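Local structure of L-threonine 3-dehydrogenase (Clostridioides difficile, 7OL1) at residues A[80-85]-A[126-131]; A[152-157]-A[254-259]; A[227-232]-A[292-297]; A[277-282]-A[324-329]. The protein probably catalyses the NAD-dependent oxidation of the 3-hydroxyl of L-threonine. All coordinates share one frame; numbering follows the deposited sequence.

Contact 1: A[80-85]-A[126-131]; sequences RFFEIA and AKELDC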
loop_
_atom_site.group_PDB
_atom_site.type_symbol
_atom_site.label_atom_id
_atom_site.label_comp_id
_atom_site.label_asym_id
_atom_site.label_seq_id
_atom_site.Cartn_x
_atom_site.Cartn_y
_atom_site.Cartn_z
ATOM N N ARG A 80 2.532 21.604 13.486
ATOM C CA ARG A 80 3.816 22.358 13.377
ATOM C C ARG A 80 4.245 22.346 11.902
ATOM O O ARG A 80 4.722 23.394 11.415
ATOM C CB ARG A 80 4.881 21.830 14.340
ATOM C CG ARG A 80 6.289 22.278 13.986
ATOM C CD ARG A 80 7.003 23.327 14.829
ATOM N NE ARG A 80 6.330 24.596 14.710
ATOM C CZ ARG A 80 6.900 25.806 14.622
ATOM N NH1 ARG A 80 8.213 25.990 14.592
ATOM N NH2 ARG A 80 6.096 26.849 14.540
ATOM N N PHE A 81 4.043 21.223 11.208
ATOM C CA PHE A 81 4.351 21.069 9.764
ATOM C C PHE A 81 3.633 22.192 9.030
ATOM O O PHE A 81 4.284 22.940 8.248
ATOM C CB PHE A 81 3.897 19.687 9.285
ATOM C CG PHE A 81 4.450 19.158 7.983
ATOM C CD1 PHE A 81 4.885 19.995 6.971
ATOM C CD2 PHE A 81 4.455 17.789 7.750
ATOM C CE1 PHE A 81 5.371 19.472 5.789
ATOM C CE2 PHE A 81 4.925 17.274 6.561
ATOM C CZ PHE A 81 5.384 18.119 5.590
ATOM N N PHE A 82 2.340 22.347 9.311
ATOM C CA PHE A 82 1.487 23.392 8.676
ATOM C C PHE A 82 2.019 24.784 9.035
ATOM O O PHE A 82 2.041 25.670 8.169
ATOM C CB PHE A 82 0.048 23.242 9.152
ATOM C CG PHE A 82 -0.922 24.265 8.630
ATOM C CD1 PHE A 82 -1.289 24.283 7.296
ATOM C CD2 PHE A 82 -1.547 25.156 9.493
ATOM C CE1 PHE A 82 -2.223 25.202 6.828
ATOM C CE2 PHE A 82 -2.482 26.064 9.025
ATOM C CZ PHE A 82 -2.810 26.097 7.688
ATOM N N GLU A 83 2.435 24.974 10.292
ATOM C CA GLU A 83 2.949 26.281 10.747
ATOM C C GLU A 83 4.098 26.680 9.825
ATOM O O GLU A 83 4.140 27.871 9.390
ATOM C CB GLU A 83 3.337 26.237 12.231
ATOM C CG GLU A 83 2.126 26.241 13.149
ATOM C CD GLU A 83 2.352 26.369 14.644
ATOM O OE1 GLU A 83 3.470 26.069 15.143
ATOM O OE2 GLU A 83 1.383 26.777 15.307
ATOM N N ILE A 84 5.017 25.750 9.555
ATOM C CA ILE A 84 6.264 26.071 8.800
ATOM C C ILE A 84 5.941 26.247 7.317
ATOM O O ILE A 84 6.522 27.139 6.708
ATOM C CB ILE A 84 7.364 25.053 9.083
ATOM C CG1 ILE A 84 7.870 25.280 10.506
ATOM C CG2 ILE A 84 8.494 25.150 8.073
ATOM C CD1 ILE A 84 8.180 24.007 11.217
ATOM N N ALA A 85 4.972 25.523 6.779
ATOM C CA ALA A 85 4.487 25.783 5.408
ATOM C C ALA A 85 3.986 27.224 5.312
ATOM O O ALA A 85 4.403 27.897 4.362
ATOM C CB ALA A 85 3.407 24.809 5.003
ATOM N N ALA A 126 -0.642 20.033 1.583
ATOM C CA ALA A 126 -0.574 20.346 0.137
ATOM C C ALA A 126 -1.990 20.490 -0.426
ATOM O O ALA A 126 -2.238 21.422 -1.203
ATOM C CB ALA A 126 0.188 19.275 -0.567
ATOM N N LYS A 127 -2.907 19.628 -0.002
ATOM C CA LYS A 127 -4.346 19.737 -0.362
ATOM C C LYS A 127 -4.854 21.133 0.017
ATOM O O LYS A 127 -5.613 21.697 -0.770
ATOM C CB LYS A 127 -5.175 18.651 0.336
ATOM C CG LYS A 127 -6.647 18.596 -0.058
ATOM C CD LYS A 127 -7.498 17.658 0.787
ATOM C CE LYS A 127 -8.979 17.951 0.660
ATOM N NZ LYS A 127 -9.841 16.912 1.274
ATOM N N GLU A 128 -4.466 21.650 1.189
ATOM C CA GLU A 128 -5.057 22.879 1.777
ATOM C C GLU A 128 -4.418 24.105 1.127
ATOM O O GLU A 128 -5.133 25.076 0.944
ATOM C CB GLU A 128 -4.901 22.926 3.298
ATOM C CG GLU A 128 -5.854 23.905 3.976
ATOM C CD GLU A 128 -5.862 23.880 5.501
ATOM O OE1 GLU A 128 -5.598 22.800 6.114
ATOM O OE2 GLU A 128 -6.131 24.949 6.084
ATOM N N LEU A 129 -3.136 24.046 0.779
ATOM C CA LEU A 129 -2.337 25.211 0.315
ATOM C C LEU A 129 -2.117 25.232 -1.205
ATOM O O LEU A 129 -1.464 26.177 -1.653
ATOM C CB LEU A 129 -0.968 25.148 0.992
ATOM C CG LEU A 129 -0.977 25.229 2.517
ATOM C CD1 LEU A 129 0.405 25.631 3.018
ATOM C CD2 LEU A 129 -2.054 26.188 3.018
ATOM N N ASP A 130 -2.544 24.219 -1.964
ATOM C CA ASP A 130 -2.208 24.117 -3.410
ATOM C C ASP A 130 -0.691 24.041 -3.605
ATOM O O ASP A 130 -0.153 24.732 -4.479
ATOM C CB ASP A 130 -2.774 25.298 -4.202
ATOM C CG ASP A 130 -3.831 24.852 -5.181
ATOM O OD1 ASP A 130 -4.991 24.667 -4.739
ATOM O OD2 ASP A 130 -3.468 24.644 -6.359
ATOM N N CYS A 131 -0.015 23.217 -2.828
ATOM C CA CYS A 131 1.433 22.976 -3.011
ATOM C C CYS A 131 1.648 21.888 -4.040
ATOM O O CYS A 131 0.756 21.026 -4.218
ATOM C CB CYS A 131 2.123 22.480 -1.754
ATOM S SG CYS A 131 2.259 23.804 -0.547
#
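Leu129 touches the neighbouring helix with both of its methyl branches: CD1 lies 3.7 Å from CB of Ala85, and CD2 lies 3.9 Å from CE1 of Phe82. A forked side chain suits this place, since one residue fills the space between a small partner and an aromatic one. The Phe82 ring also meets the exposed Glu128, whose OE2 is 3.9 Å from Phe82 CZ; the two side chains cross at about a right angle, with the ring and carboxylate planes 30° apart. With CG anti to the backbone N (chi1 178°), the Phe82 ring is carried over to the second helix. Ala85, bearing only a methyl, lets the helices draw near, its CA 8.5 Å from that of Leu129. Behind this layer, Ala85 and Phe81 rest on Ile125 of helix 108-129. Within helix 78-87, away from the contact, Arg80 forms a salt bridge with Glu83, NE and NH2 both meeting OE1. The two helices belong to the Rossmann-type part of the fold, which probably binds the dinucleotide; through Phe81 helix 78-87 leans on strand 25-28. Across the contact the chemistry is chiefly apolar, so shape rather than directional bonding joins the two helices.

Contact 2: A[152-157]-A[254-259]; sequences PQDTLQ and LIHRNA
His256 meets Gln153 with a ring face and Asp154 with a ring edge. The aliphatic CG of Gln153 sits over the middle of the imidazole, 3.5 Å from its centroid and 10° off the normal, a CH-pi contact. A glutamine suits this position because its methylene part can lie on a ring while its amide serves polar partners further on. The chain achieves this by bending at chi2 (50°), and the amide goes on to Ala259, where NE2 donates to the backbone O at 3.2 Å. That donor stands above the carbonyl plane. The other amide atom, Gln153 OE1, accepts from the backbone N of Asn261, so the side chain ties two backbone sites together.

Asp154 and His256 reach toward each other from opposite directions to form a His-carboxylate hydrogen bond. His256 NE2 donates to Asp154 OD2 at 2.8 Å, with the oxygen near the ring plane; on the carboxylate the nitrogen arrives on the syn side of OD2 but somewhat out of its plane. ND1 of the same ring bonds to Glu312 OE2, so both nitrogens are engaged and the ring's rotation is fixed. Ile255 CG2 covers the other face, near the rim.

Both segments are loops, and Arg158 of the second subunit bonds to Asn258 O and Gln157 OE1. The first loop joins strand 132-138 to helix 162-181, and the second leads into strand 260-261. Helix 307-313 packs against Gln153 and His256 through Ser308, and Arg257 pairs with Asp184 at strand 184-194.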
loop_
_atom_site.group_PDB
_atom_site.type_symbol
_atom_site.label_atom_id
_atom_site.label_comp_id
_atom_site.label_asym_id
_atom_site.label_seq_id
_atom_site.Cartn_x
_atom_site.Cartn_y
_atom_site.Cartn_z
ATOM N N PRO A 152 9.096 -3.078 -15.775
ATOM C CA PRO A 152 8.162 -2.050 -16.219
ATOM C C PRO A 152 7.840 -1.005 -15.146
ATOM O O PRO A 152 8.077 -1.262 -14.000
ATOM C CB PRO A 152 6.878 -2.836 -16.468
ATOM C CG PRO A 152 7.365 -4.238 -16.747
ATOM C CD PRO A 152 8.533 -4.434 -15.815
ATOM N N GLN A 153 7.242 0.099 -15.582
ATOM C CA GLN A 153 6.727 1.213 -14.753
ATOM C C GLN A 153 5.559 0.686 -13.922
ATOM O O GLN A 153 5.596 0.861 -12.681
ATOM C CB GLN A 153 6.348 2.388 -15.663
ATOM C CG GLN A 153 5.652 3.555 -14.970
ATOM C CD GLN A 153 6.417 3.967 -13.745
ATOM O OE1 GLN A 153 7.596 4.298 -13.814
ATOM N NE2 GLN A 153 5.763 3.826 -12.609
ATOM N N ASP A 154 4.555 0.094 -14.569
ATOM C CA ASP A 154 3.392 -0.528 -13.874
ATOM C C ASP A 154 3.647 -2.032 -13.802
ATOM O O ASP A 154 3.964 -2.602 -14.833
ATOM C CB ASP A 154 2.059 -0.173 -14.529
ATOM C CG ASP A 154 1.880 1.318 -14.749
ATOM O OD1 ASP A 154 2.199 2.089 -13.828
ATOM O OD2 ASP A 154 1.420 1.692 -15.837
ATOM N N THR A 155 3.606 -2.625 -12.611
ATOM C CA THR A 155 3.917 -4.058 -12.419
ATOM C C THR A 155 3.589 -4.457 -10.985
ATOM O O THR A 155 2.917 -3.731 -10.314
ATOM C CB THR A 155 5.362 -4.382 -12.834
ATOM O OG1 THR A 155 5.609 -5.789 -12.674
ATOM C CG2 THR A 155 6.397 -3.592 -12.066
ATOM N N LEU A 156 4.052 -5.620 -10.592
ATOM C CA LEU A 156 3.715 -6.298 -9.336
ATOM C C LEU A 156 4.606 -5.651 -8.272
ATOM O O LEU A 156 5.847 -5.594 -8.504
ATOM C CB LEU A 156 3.963 -7.792 -9.577
ATOM C CG LEU A 156 3.538 -8.750 -8.475
ATOM C CD1 LEU A 156 2.658 -9.840 -9.046
ATOM C CD2 LEU A 156 4.748 -9.346 -7.745
ATOM N N GLN A 157 3.966 -5.121 -7.211
ATOM C CA GLN A 157 4.575 -4.435 -6.038
ATOM C C GLN A 157 4.071 -5.120 -4.763
ATOM O O GLN A 157 2.962 -4.716 -4.218
ATOM C CB GLN A 157 4.223 -2.943 -6.064
ATOM C CG GLN A 157 4.883 -2.184 -7.210
ATOM C CD GLN A 157 4.423 -0.750 -7.307
ATOM O OE1 GLN A 157 3.285 -0.455 -7.693
ATOM N NE2 GLN A 157 5.331 0.159 -6.994
ATOM N N LEU A 254 1.969 13.985 -18.144
ATOM C CA LEU A 254 2.201 13.030 -17.021
ATOM C C LEU A 254 1.098 11.975 -17.036
ATOM O O LEU A 254 -0.054 12.333 -16.819
ATOM C CB LEU A 254 2.223 13.782 -15.689
ATOM C CG LEU A 254 3.450 14.655 -15.460
ATOM C CD1 LEU A 254 3.347 15.397 -14.139
ATOM C CD2 LEU A 254 4.734 13.835 -15.515
ATOM N N ILE A 255 1.421 10.731 -17.341
ATOM C CA ILE A 255 0.390 9.665 -17.309
ATOM C C ILE A 255 0.460 9.014 -15.929
ATOM O O ILE A 255 -0.598 8.835 -15.312
ATOM C CB ILE A 255 0.584 8.674 -18.474
ATOM C CG1 ILE A 255 0.192 9.330 -19.806
ATOM C CG2 ILE A 255 -0.185 7.378 -18.213
ATOM C CD1 ILE A 255 1.232 9.189 -20.903
ATOM N N HIS A 256 1.671 8.651 -15.528
ATOM C CA HIS A 256 2.087 8.271 -14.154
ATOM C C HIS A 256 2.494 9.508 -13.331
ATOM O O HIS A 256 2.784 10.581 -13.899
ATOM C CB HIS A 256 3.253 7.287 -14.247
ATOM C CG HIS A 256 2.986 6.139 -15.160
ATOM N ND1 HIS A 256 3.288 6.185 -16.494
ATOM C CD2 HIS A 256 2.417 4.937 -14.938
ATOM C CE1 HIS A 256 2.946 5.048 -17.050
ATOM N NE2 HIS A 256 2.399 4.270 -16.123
ATOM N N ARG A 257 2.514 9.360 -12.012
ATOM C CA ARG A 257 2.860 10.461 -11.080
ATOM C C ARG A 257 3.691 9.868 -9.942
ATOM O O ARG A 257 4.871 10.280 -9.799
ATOM C CB ARG A 257 1.590 11.187 -10.632
ATOM C CG ARG A 257 1.199 12.363 -11.523
ATOM C CD ARG A 257 -0.109 13.067 -11.166
ATOM N NE ARG A 257 0.203 14.480 -10.992
ATOM C CZ ARG A 257 -0.134 15.414 -11.844
ATOM N NH1 ARG A 257 -0.840 15.099 -12.911
ATOM N NH2 ARG A 257 0.206 16.662 -11.631
ATOM N N ASN A 258 3.150 8.905 -9.182
ATOM C CA ASN A 258 3.853 8.407 -7.971
ATOM C C ASN A 258 4.011 6.905 -8.104
ATOM O O ASN A 258 3.025 6.193 -7.926
ATOM C CB ASN A 258 3.110 8.810 -6.681
ATOM C CG ASN A 258 3.014 10.312 -6.465
ATOM O OD1 ASN A 258 3.971 10.924 -5.964
ATOM N ND2 ASN A 258 1.870 10.901 -6.819
ATOM N N ALA A 259 5.209 6.416 -8.445
ATOM C CA ALA A 259 6.390 7.191 -8.790
ATOM C C ALA A 259 7.123 6.551 -9.978
ATOM O O ALA A 259 7.061 5.314 -10.150
ATOM C CB ALA A 259 7.337 7.233 -7.612
#

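Contact 3: A[227-232]-A[292-297]; sequences EGTKMD and VRQSIA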
loop_
_atom_site.group_PDB
_atom_site.type_symbol
_atom_site.label_atom_id
_atom_site.label_comp_id
_atom_site.label_asym_id
_atom_site.label_seq_id
_atom_site.Cartn_x
_atom_site.Cartn_y
_atom_site.Cartn_z
ATOM N N GLU A 227 29.979 -11.313 -6.222
ATOM C CA GLU A 227 30.410 -10.873 -7.578
ATOM C C GLU A 227 29.300 -11.245 -8.562
ATOM O O GLU A 227 28.515 -12.156 -8.230
ATOM C CB GLU A 227 31.797 -11.434 -7.924
ATOM C CG GLU A 227 31.827 -12.773 -8.645
ATOM C CD GLU A 227 33.244 -13.300 -8.836
ATOM O OE1 GLU A 227 34.085 -12.549 -9.368
ATOM O OE2 GLU A 227 33.517 -14.444 -8.427
ATOM N N GLY A 228 29.180 -10.508 -9.670
ATOM C CA GLY A 228 28.097 -10.700 -10.659
ATOM C C GLY A 228 26.685 -10.307 -10.185
ATOM O O GLY A 228 25.748 -10.426 -11.015
ATOM N N THR A 229 26.490 -9.834 -8.943
ATOM C CA THR A 229 25.182 -9.303 -8.460
ATOM C C THR A 229 24.932 -7.914 -9.071
ATOM O O THR A 229 25.693 -6.986 -8.771
ATOM C CB THR A 229 25.099 -9.281 -6.929
ATOM O OG1 THR A 229 25.282 -10.609 -6.436
ATOM C CG2 THR A 229 23.767 -8.754 -6.445
ATOM N N LYS A 230 23.897 -7.775 -9.904
ATOM C CA LYS A 230 23.619 -6.533 -10.670
ATOM C C LYS A 230 22.495 -5.758 -9.968
ATOM O O LYS A 230 21.568 -6.418 -9.400
ATOM C CB LYS A 230 23.317 -6.870 -12.137
ATOM C CG LYS A 230 24.544 -6.889 -13.049
ATOM C CD LYS A 230 24.246 -7.169 -14.519
ATOM C CE LYS A 230 25.029 -6.289 -15.478
ATOM N NZ LYS A 230 24.111 -5.560 -16.386
ATOM N N MET A 231 22.594 -4.418 -9.989
ATOM C CA MET A 231 21.683 -3.469 -9.282
ATOM C C MET A 231 21.570 -2.152 -10.060
ATOM O O MET A 231 22.561 -1.735 -10.671
ATOM C CB MET A 231 22.214 -3.163 -7.878
ATOM C CG MET A 231 21.488 -3.933 -6.788
ATOM S SD MET A 231 22.284 -3.853 -5.161
ATOM C CE MET A 231 24.002 -4.101 -5.607
ATOM N N ASP A 232 20.431 -1.465 -10.009
ATOM C CA ASP A 232 20.426 -0.077 -10.535
ATOM C C ASP A 232 21.182 0.836 -9.565
ATOM O O ASP A 232 21.072 0.639 -8.323
ATOM C CB ASP A 232 19.041 0.502 -10.741
ATOM C CG ASP A 232 18.278 -0.179 -11.843
ATOM O OD1 ASP A 232 17.703 -1.269 -11.553
ATOM O OD2 ASP A 232 18.248 0.398 -12.955
ATOM N N VAL A 292 22.543 -11.125 4.634
ATOM C CA VAL A 292 21.276 -10.375 4.905
ATOM C C VAL A 292 21.105 -9.300 3.827
ATOM O O VAL A 292 19.943 -9.080 3.427
ATOM C CB VAL A 292 21.193 -9.745 6.314
ATOM C CG1 VAL A 292 19.739 -9.445 6.701
ATOM C CG2 VAL A 292 21.876 -10.594 7.379
ATOM N N ARG A 293 22.203 -8.657 3.400
ATOM C CA ARG A 293 22.204 -7.554 2.394
ATOM C C ARG A 293 22.113 -8.145 0.979
ATOM O O ARG A 293 21.355 -7.588 0.159
ATOM C CB ARG A 293 23.450 -6.666 2.527
ATOM C CG ARG A 293 23.218 -5.310 3.192
ATOM C CD ARG A 293 23.652 -5.215 4.650
ATOM N NE ARG A 293 25.031 -5.659 4.864
ATOM C CZ ARG A 293 26.123 -4.888 4.935
ATOM N NH1 ARG A 293 26.053 -3.569 4.823
ATOM N NH2 ARG A 293 27.302 -5.458 5.121
ATOM N N GLN A 294 22.880 -9.206 0.707
ATOM C CA GLN A 294 22.752 -10.058 -0.504
ATOM C C GLN A 294 21.276 -10.431 -0.699
ATOM O O GLN A 294 20.746 -10.173 -1.793
ATOM C CB GLN A 294 23.605 -11.319 -0.356
ATOM C CG GLN A 294 23.711 -12.121 -1.641
ATOM C CD GLN A 294 24.429 -11.315 -2.693
ATOM O OE1 GLN A 294 25.481 -10.726 -2.427
ATOM N NE2 GLN A 294 23.857 -11.268 -3.890
ATOM N N SER A 295 20.646 -11.019 0.323
ATOM C CA SER A 295 19.187 -11.303 0.379
ATOM C C SER A 295 18.415 -10.144 -0.240
ATOM O O SER A 295 17.677 -10.405 -1.193
ATOM C CB SER A 295 18.686 -11.564 1.780
ATOM O OG SER A 295 18.272 -12.912 1.914
ATOM N N ILE A 296 18.595 -8.922 0.278
ATOM C CA ILE A 296 17.793 -7.721 -0.120
ATOM C C ILE A 296 18.171 -7.325 -1.561
ATOM O O ILE A 296 17.265 -6.928 -2.312
ATOM C CB ILE A 296 17.912 -6.525 0.863
ATOM C CG1 ILE A 296 18.038 -6.941 2.331
ATOM C CG2 ILE A 296 16.736 -5.567 0.690
ATOM C CD1 ILE A 296 17.823 -5.801 3.312
ATOM N N ALA A 297 19.445 -7.427 -1.949
ATOM C CA ALA A 297 19.910 -7.122 -3.324
ATOM C C ALA A 297 19.268 -8.121 -4.292
ATOM O O ALA A 297 18.914 -7.720 -5.429
ATOM C CB ALA A 297 21.414 -7.167 -3.412
HETATM O O HOH W 1 19.573 -7.316 -8.012
#
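Ala297 presents its CB to two side chains of the 227-232 loop, and this is the close, apolar part of the contact. Met231 SD lies 3.8 Å from that methyl, and Thr229 CG2 lies 4.2 Å from it. Alanine suits the helix here because its single methyl allows the loop to come close; the CA atoms of Met231 and Ala297 stand 7.2 Å apart. The flexible thioether of Met231, bent at chi3, brings its sulfur to the methyl, and both residues are buried.

Thr229 belongs to both halves of the contact. Its CG2 turns to the helix methyl while OG1, placed beside the backbone N and anti to the carbonyl carbon (chi1 -59°), accepts a bond from Gln294 NE2 at 3.0 Å with an N-H...O angle of 151°. Threonine can do this because one branch is apolar and the other polar. Gln294 bends at chi2 to reach it, and its OE1 accepts from Ala226 N, while Thr229 OG1 also bonds to Ala226 O. The amide and the hydroxyl thereby pin the start of the loop.

The loop leads from strand 220-223 into strand 232-235, and helix 291-299 follows strand 284-287, which runs parallel to 220-223 in the small two-stranded sheet. Such a smaller C-terminal region, beyond the Rossmann-type sheet, is a feature of extended short-chain dehydrogenases.

The looser side is bridged by water. Water 1 is 2.6 Å from Lys230 O and 2.7 Å from Ala297 O, linking the two backbones. The Lys230 side chain sets out away from the helix, and the residue is exposed.

Contact 4: A[277-282]-A[324-329]; sequences KKYIPD and MTKDML
Tyr279 loses the most surface here, and Lys326 is its chief partner. The two side chains cross at a slant: Lys326 CG lies 3.6 Å from Tyr279 CE1, and Lys326 CE comes to 3.3 Å from Tyr279 OH. A lysine suits such a place because its long methylene chain can lie beside an aromatic ring while its ammonium group remains in solvent. Here the chain leaves the helix with CG anti to the backbone N (chi1 -153°), then bends at chi3, which keeps CE near the phenol, and at chi4, which sets NZ toward water 2. Lys326 NZ donates to this water at 2.9 Å, and the same water makes a weak link to Tyr279 OH.

Leu329, third after Tyr279 and Lys326, makes the apolar half of the contact. Its CD1 is 4.2 Å from Ile280 CG1 and 4.5 Å from Tyr279 CB, both loose van der Waals approaches. Leucine and isoleucine suit the spot because their branched hydrocarbon chains offer apolar surface to each other; Leu329 also rests on Tyr212 and Leu216 of helix 207-217.

Greasy contacts on one side and a water-bound ammonium group beside the phenol on the other fit a surface contact. It joins the loop between helix 269-277 and strand 284-287 to helix 321-334, the last of the chain, in the C-terminal lobe that extended short-chain dehydrogenases add to their Rossmann core.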
loop_
_atom_site.group_PDB
_atom_site.type_symbol
_atom_site.label_atom_id
_atom_site.label_comp_id
_atom_site.label_asym_id
_atom_site.label_seq_id
_atom_site.Cartn_x
_atom_site.Cartn_y
_atom_site.Cartn_z
ATOM N N LYS A 277 40.071 0.318 -11.737
ATOM C CA LYS A 277 41.451 -0.114 -12.099
ATOM C C LYS A 277 41.892 0.598 -13.400
ATOM O O LYS A 277 43.087 0.931 -13.484
ATOM C CB LYS A 277 41.563 -1.651 -12.096
ATOM C CG LYS A 277 41.375 -2.344 -13.441
ATOM C CD LYS A 277 41.262 -3.866 -13.375
ATOM C CE LYS A 277 41.317 -4.501 -14.753
ATOM N NZ LYS A 277 40.964 -5.939 -14.727
ATOM N N LYS A 278 40.984 0.917 -14.337
ATOM C CA LYS A 278 41.292 1.739 -15.553
ATOM C C LYS A 278 41.930 3.091 -15.182
ATOM O O LYS A 278 42.325 3.819 -16.122
ATOM C CB LYS A 278 40.027 2.006 -16.377
ATOM C CG LYS A 278 40.192 2.961 -17.561
ATOM C CD LYS A 278 39.019 2.970 -18.534
ATOM C CE LYS A 278 38.263 1.654 -18.598
ATOM N NZ LYS A 278 37.352 1.579 -19.764
ATOM N N TYR A 279 41.967 3.449 -13.888
ATOM C CA TYR A 279 42.578 4.698 -13.357
ATOM C C TYR A 279 43.467 4.395 -12.141
ATOM O O TYR A 279 44.326 5.226 -11.862
ATOM C CB TYR A 279 41.508 5.738 -12.988
ATOM C CG TYR A 279 40.607 6.209 -14.109
ATOM C CD1 TYR A 279 40.815 7.422 -14.750
ATOM C CD2 TYR A 279 39.519 5.450 -14.515
ATOM C CE1 TYR A 279 39.981 7.852 -15.774
ATOM C CE2 TYR A 279 38.682 5.859 -15.541
ATOM C CZ TYR A 279 38.907 7.069 -16.171
ATOM O OH TYR A 279 38.066 7.466 -17.173
ATOM N N ILE A 280 43.274 3.277 -11.430
ATOM C CA ILE A 280 44.152 2.845 -10.292
ATOM C C ILE A 280 44.556 1.379 -10.516
ATOM O O ILE A 280 44.056 0.482 -9.822
ATOM C CB ILE A 280 43.461 3.078 -8.921
ATOM C CG1 ILE A 280 42.923 4.507 -8.745
ATOM C CG2 ILE A 280 44.373 2.694 -7.762
ATOM C CD1 ILE A 280 43.952 5.565 -8.335
ATOM N N PRO A 281 45.484 1.094 -11.476
ATOM C CA PRO A 281 45.701 -0.270 -11.992
ATOM C C PRO A 281 46.046 -1.389 -10.987
ATOM O O PRO A 281 45.781 -2.528 -11.307
ATOM C CB PRO A 281 46.869 -0.105 -12.983
ATOM C CG PRO A 281 46.810 1.353 -13.402
ATOM C CD PRO A 281 46.343 2.082 -12.159
ATOM N N ASP A 282 46.587 -1.066 -9.806
ATOM C CA ASP A 282 46.978 -2.069 -8.772
ATOM C C ASP A 282 45.738 -2.558 -8.003
ATOM O O ASP A 282 45.925 -3.403 -7.103
ATOM C CB ASP A 282 47.988 -1.531 -7.742
ATOM C CG ASP A 282 48.849 -0.345 -8.166
ATOM O OD1 ASP A 282 48.282 0.737 -8.487
ATOM O OD2 ASP A 282 50.089 -0.495 -8.140
ATOM N N MET A 324 31.374 8.696 -13.739
ATOM C CA MET A 324 31.242 8.654 -12.263
ATOM C C MET A 324 32.599 8.315 -11.640
ATOM O O MET A 324 33.098 9.130 -10.837
ATOM C CB MET A 324 30.209 7.614 -11.830
ATOM C CG MET A 324 29.977 7.596 -10.339
ATOM S SD MET A 324 28.482 6.703 -9.913
ATOM C CE MET A 324 29.087 5.019 -9.869
ATOM N N THR A 325 33.174 7.162 -11.983
ATOM C CA THR A 325 34.432 6.660 -11.365
ATOM C C THR A 325 35.524 7.743 -11.416
ATOM O O THR A 325 36.220 7.926 -10.400
ATOM C CB THR A 325 34.905 5.358 -12.017
ATOM O OG1 THR A 325 33.855 4.394 -11.944
ATOM C CG2 THR A 325 36.145 4.794 -11.356
ATOM N N LYS A 326 35.683 8.449 -12.538
ATOM C CA LYS A 326 36.714 9.515 -12.657
ATOM C C LYS A 326 36.402 10.584 -11.600
ATOM O O LYS A 326 37.253 10.805 -10.710
ATOM C CB LYS A 326 36.782 10.088 -14.078
ATOM C CG LYS A 326 38.141 10.666 -14.476
ATOM C CD LYS A 326 38.140 11.532 -15.735
ATOM C CE LYS A 326 37.804 10.755 -16.991
ATOM N NZ LYS A 326 36.773 11.452 -17.788
ATOM N N ASP A 327 35.195 11.157 -11.663
ATOM C CA ASP A 327 34.732 12.274 -10.794
ATOM C C ASP A 327 34.780 11.887 -9.312
ATOM O O ASP A 327 35.023 12.788 -8.498
ATOM C CB ASP A 327 33.309 12.718 -11.120
ATOM C CG ASP A 327 33.027 14.136 -10.669
ATOM O OD1 ASP A 327 33.612 15.055 -11.281
ATOM O OD2 ASP A 327 32.232 14.307 -9.709
ATOM N N MET A 328 34.540 10.623 -8.957
ATOM C CA MET A 328 34.524 10.216 -7.528
ATOM C C MET A 328 35.948 10.279 -6.971
ATOM O O MET A 328 36.122 10.731 -5.817
ATOM C CB MET A 328 33.929 8.818 -7.323
ATOM C CG MET A 328 32.418 8.843 -7.275
ATOM S SD MET A 328 31.784 9.712 -5.800
ATOM C CE MET A 328 32.047 8.441 -4.558
ATOM N N LEU A 329 36.937 9.883 -7.769
ATOM C CA LEU A 329 38.341 9.769 -7.298
ATOM C C LEU A 329 38.977 11.166 -7.249
ATOM O O LEU A 329 39.788 11.393 -6.347
ATOM C CB LEU A 329 39.081 8.784 -8.206
ATOM C CG LEU A 329 38.549 7.347 -8.163
ATOM C CD1 LEU A 329 39.193 6.472 -9.232
ATOM C CD2 LEU A 329 38.752 6.733 -6.787
HETATM O O HOH W 2 35.515 8.996 -18.686
#

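How the contacts relate
Contacts 1 and 4 are the outlying pair, with centres about 45 Å apart on opposite sides of the chain's centre; contact 4 lies at the surface, whereas the other three are partly buried. Contact 1 packs helix on helix, contacts 3 and 4 set a loop against a helix, and contact 2 joins two loops. Only contact 2 is touched by the second subunit, and its chemistry is the most polar. Contact 3 mixes one side-chain bond with methyl packing, while contacts 1 and 4 rely mainly on apolar atoms. The segments of contacts 3 and 4 alternate along the chain, as do those of 2 and 3, interlacing the chain from residue 152 onward.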